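PDB 5IMU: Tat (Twin-arginine translocation) pathway signal sequence containing protein from Mycobacterium tuberculosis, which is of unknown function but is probably exported by the twin-arginine pathway, this C-terminal part pairing an alpha/beta/alpha sandwich with a helical bundle. Local coordinates for residues E130-R135 / W189-A194. Residues are numbered along the deposited sequence; the frame is centred on the assembly and turned at random.
Sequences EAVRRR and WMLLAA
Leu191 reaches from helix 183-199 to the last turn of helix 124-133 and sets both of its methyls against Ala131, a compact example of how a single branched side chain can join two helices. CD2 lies 3.9 Å from Ala131 CB and CD1 4.0 Å, so both methyls of the fork rest against that one carbon. The CD1 branch extends further along the backbone, to 3.9 Å from Ala131 O, and comes more loosely to Val132, whose CG2 is 4.5 Å from CD1. An unusual chi1 of -92° swings the fork away from the staggered position, while chi2 near -175° sets CD1 anti to CA, extending it to the Ala131 carbonyl as CD2 folds back. The small Ala131 probably helps the helices come close; the nearest CA atoms, of Val132 and Leu191, are 7.6 Å apart.

Around this pair, Tyr213 of helix 203-216 touches both Ala131 and Leu191, and Val132 also packs on Ala146 of helix 140-151. Just beyond the helix end, Arg135 binds helix 183-199 by polar means, through a salt bridge from NE to Asp188 and a hydrogen bond from NH2 to Thr184 O. On the solvent side, Arg133 grips Glu130 side-on, NE to OE1 at 2.7 Å and NH2 to OE2 at 2.8 Å, a bidentate salt bridge one turn apart within one helix.

The contact thus belongs to the helical bundle of the DUF5631 region: between the two segments the attraction is van der Waals and hydrophobic, which depends on fit, whereas Arg135 supplies directional bonds to helix 183-199 that probably help fix how the helices sit.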
ATOM      1  N   GLU A 130       2.424  -6.642  20.728  1.00 10.44           N
ATOM      2  CA  GLU A 130       2.189  -8.082  20.665  1.00 10.72           C
ATOM      3  C   GLU A 130       2.610  -8.649  19.317  1.00  9.69           C
ATOM      4  O   GLU A 130       3.227  -9.719  19.249  1.00 10.90           O
ATOM      5  CB  GLU A 130       0.715  -8.395  20.934  1.00 13.20           C
ATOM      6  CG  GLU A 130       0.403  -8.797  22.369  1.00 13.02           C
ATOM      7  CD  GLU A 130       1.179 -10.021  22.812  1.00 12.57           C
ATOM      8  OE1 GLU A 130       2.107  -9.874  23.636  1.00 10.64           O
ATOM      9  OE2 GLU A 130       0.867 -11.129  22.328  1.00 11.52           O
ATOM     10  N   ALA A 131       2.284  -7.946  18.229  1.00  8.99           N
ATOM     11  CA  ALA A 131       2.659  -8.421  16.902  1.00 13.86           C
ATOM     12  C   ALA A 131       4.171  -8.537  16.767  1.00  9.10           C
ATOM     13  O   ALA A 131       4.679  -9.506  16.189  1.00  9.64           O
ATOM     14  CB  ALA A 131       2.094  -7.492  15.829  1.00 12.56           C
ATOM     15  N   VAL A 132       4.907  -7.556  17.294  1.00  8.00           N
ATOM     16  CA  VAL A 132       6.363  -7.616  17.249  1.00 10.05           C
ATOM     17  C   VAL A 132       6.877  -8.768  18.104  1.00 10.82           C
ATOM     18  O   VAL A 132       7.801  -9.487  17.708  1.00 12.31           O
ATOM     19  CB  VAL A 132       6.961  -6.267  17.691  1.00 10.37           C
ATOM     20  CG1 VAL A 132       8.471  -6.380  17.865  1.00 11.13           C
ATOM     21  CG2 VAL A 132       6.624  -5.180  16.681  1.00 11.06           C
ATOM     22  N   ARG A 133       6.280  -8.970  19.282  1.00 10.58           N
ATOM     23  CA  ARG A 133       6.746 -10.027  20.177  1.00  9.44           C
ATOM     24  C   ARG A 133       6.654 -11.399  19.518  1.00 12.65           C
ATOM     25  O   ARG A 133       7.560 -12.227  19.661  1.00 11.91           O
ATOM     26  CB  ARG A 133       5.941 -10.013  21.480  1.00 10.56           C
ATOM     27  CG  ARG A 133       6.342 -11.120  22.447  1.00 12.10           C
ATOM     28  CD  ARG A 133       5.500 -11.119  23.716  1.00 13.00           C
ATOM     29  NE  ARG A 133       4.139 -11.596  23.483  1.00 14.59           N
ATOM     30  CZ  ARG A 133       3.797 -12.879  23.411  1.00 17.49           C
ATOM     31  NH1 ARG A 133       4.716 -13.824  23.546  1.00 14.20           N
ATOM     32  NH2 ARG A 133       2.531 -13.219  23.200  1.00 13.22           N
ATOM     33  N   ARG A 134       5.579 -11.648  18.776  1.00 10.42           N
ATOM     34  CA  ARG A 134       5.289 -12.981  18.265  1.00 10.34           C
ATOM     35  C   ARG A 134       5.887 -13.253  16.887  1.00 12.99           C
ATOM     36  O   ARG A 134       5.680 -14.346  16.349  1.00 15.73           O
ATOM     37  CB  ARG A 134       3.769 -13.200  18.224  1.00 13.31           C
ATOM     38  CG  ARG A 134       3.114 -13.202  19.606  1.00  8.97           C
ATOM     39  CD  ARG A 134       1.599 -13.381  19.539  1.00  8.53           C
ATOM     40  NE  ARG A 134       1.214 -14.641  18.910  1.00 11.99           N
ATOM     41  CZ  ARG A 134      -0.036 -15.086  18.835  1.00 19.21           C
ATOM     42  NH1 ARG A 134      -1.029 -14.374  19.354  1.00 12.39           N
ATOM     43  NH2 ARG A 134      -0.297 -16.244  18.242  1.00 15.03           N
ATOM     44  N   ARG A 135       6.632 -12.309  16.311  1.00 12.53           N
ATOM     45  CA  ARG A 135       7.167 -12.442  14.957  1.00 13.30           C
ATOM     46  C   ARG A 135       8.666 -12.704  15.033  1.00 16.27           C
ATOM     47  O   ARG A 135       9.442 -11.798  15.353  1.00 17.02           O
ATOM     48  CB  ARG A 135       6.883 -11.189  14.133  1.00 12.98           C
ATOM     49  CG  ARG A 135       7.169 -11.356  12.654  1.00 19.57           C
ATOM     50  CD  ARG A 135       6.181 -12.318  12.022  1.00 23.02           C
ATOM     51  NE  ARG A 135       6.048 -12.090  10.589  1.00 36.01           N
ATOM     52  CZ  ARG A 135       4.963 -12.392   9.885  1.00 28.34           C
ATOM     53  NH1 ARG A 135       3.908 -12.927  10.485  1.00 30.98           N
ATOM     54  NH2 ARG A 135       4.927 -12.148   8.583  1.00 25.52           N
ATOM     55  N   TRP A 189       7.323  -6.383   6.277  1.00  9.67           N
ATOM     56  CA  TRP A 189       7.312  -5.071   5.635  1.00 13.34           C
ATOM     57  C   TRP A 189       6.238  -4.172   6.239  1.00 10.12           C
ATOM     58  O   TRP A 189       6.481  -2.994   6.524  1.00  9.58           O
ATOM     59  CB  TRP A 189       7.093  -5.263   4.131  1.00 11.11           C
ATOM     60  CG  TRP A 189       7.322  -4.064   3.254  1.00 13.54           C
ATOM     61  CD1 TRP A 189       7.672  -2.802   3.641  1.00 11.44           C
ATOM     62  CD2 TRP A 189       7.207  -4.030   1.827  1.00  9.72           C
ATOM     63  NE1 TRP A 189       7.783  -1.985   2.539  1.00  9.53           N
ATOM     64  CE2 TRP A 189       7.502  -2.716   1.413  1.00  9.08           C
ATOM     65  CE3 TRP A 189       6.883  -4.986   0.859  1.00 12.09           C
ATOM     66  CZ2 TRP A 189       7.481  -2.334   0.071  1.00  9.64           C
ATOM     67  CZ3 TRP A 189       6.865  -4.605  -0.470  1.00 13.47           C
ATOM     68  CH2 TRP A 189       7.163  -3.291  -0.851  1.00 13.30           C
ATOM     69  N   MET A 190       5.042  -4.727   6.465  1.00 11.08           N
ATOM     70  CA  MET A 190       3.942  -3.939   7.013  1.00 10.38           C
ATOM     71  C   MET A 190       4.227  -3.491   8.444  1.00 11.45           C
ATOM     72  O   MET A 190       3.974  -2.333   8.799  1.00  9.52           O
ATOM     73  CB  MET A 190       2.644  -4.743   6.958  1.00 10.81           C
ATOM     74  CG  MET A 190       2.115  -4.995   5.554  1.00  7.36           C
ATOM     75  SD  MET A 190       0.803  -6.232   5.534  1.00 12.96           S
ATOM     76  CE  MET A 190       0.258  -6.124   3.832  1.00  9.31           C
ATOM     77  N   LEU A 191       4.740  -4.397   9.283  1.00 10.18           N
ATOM     78  CA  LEU A 191       5.025  -4.037  10.670  1.00 11.22           C
ATOM     79  C   LEU A 191       6.117  -2.977  10.757  1.00 10.90           C
ATOM     80  O   LEU A 191       6.013  -2.035  11.553  1.00 10.73           O
ATOM     81  CB  LEU A 191       5.429  -5.276  11.469  1.00 11.30           C
ATOM     82  CG  LEU A 191       4.333  -6.052  12.203  1.00 24.19           C
ATOM     83  CD1 LEU A 191       4.949  -7.168  13.039  1.00 19.42           C
ATOM     84  CD2 LEU A 191       3.484  -5.132  13.070  1.00 17.19           C
ATOM     85  N   LEU A 192       7.175  -3.117   9.958  1.00  8.59           N
ATOM     86  CA  LEU A 192       8.221  -2.100   9.948  1.00 11.15           C
ATOM     87  C   LEU A 192       7.681  -0.762   9.455  1.00 10.13           C
ATOM     88  O   LEU A 192       8.066   0.297   9.969  1.00  8.91           O
ATOM     89  CB  LEU A 192       9.391  -2.560   9.080  1.00 10.38           C
ATOM     90  CG  LEU A 192      10.096  -3.851   9.502  1.00 10.96           C
ATOM     91  CD1 LEU A 192      11.092  -4.294   8.439  1.00 12.94           C
ATOM     92  CD2 LEU A 192      10.787  -3.681  10.848  1.00 11.34           C
ATOM     93  N   ALA A 193       6.789  -0.792   8.461  1.00  9.22           N
ATOM     94  CA  ALA A 193       6.199   0.442   7.949  1.00 11.12           C
ATOM     95  C   ALA A 193       5.357   1.132   9.014  1.00 12.50           C
ATOM     96  O   ALA A 193       5.325   2.366   9.088  1.00 10.03           O
ATOM     97  CB  ALA A 193       5.357   0.149   6.707  1.00  8.76           C
ATOM     98  N   ALA A 194       4.666   0.349   9.846  1.00  7.63           N
ATOM     99  CA  ALA A 194       3.876   0.937  10.922  1.00 14.38           C
ATOM    100  C   ALA A 194       4.769   1.632  11.942  1.00 11.38           C
ATOM    101  O   ALA A 194       4.436   2.717  12.432  1.00  8.98           O
ATOM    102  CB  ALA A 194       3.023  -0.139  11.597  1.00 10.38           C
TER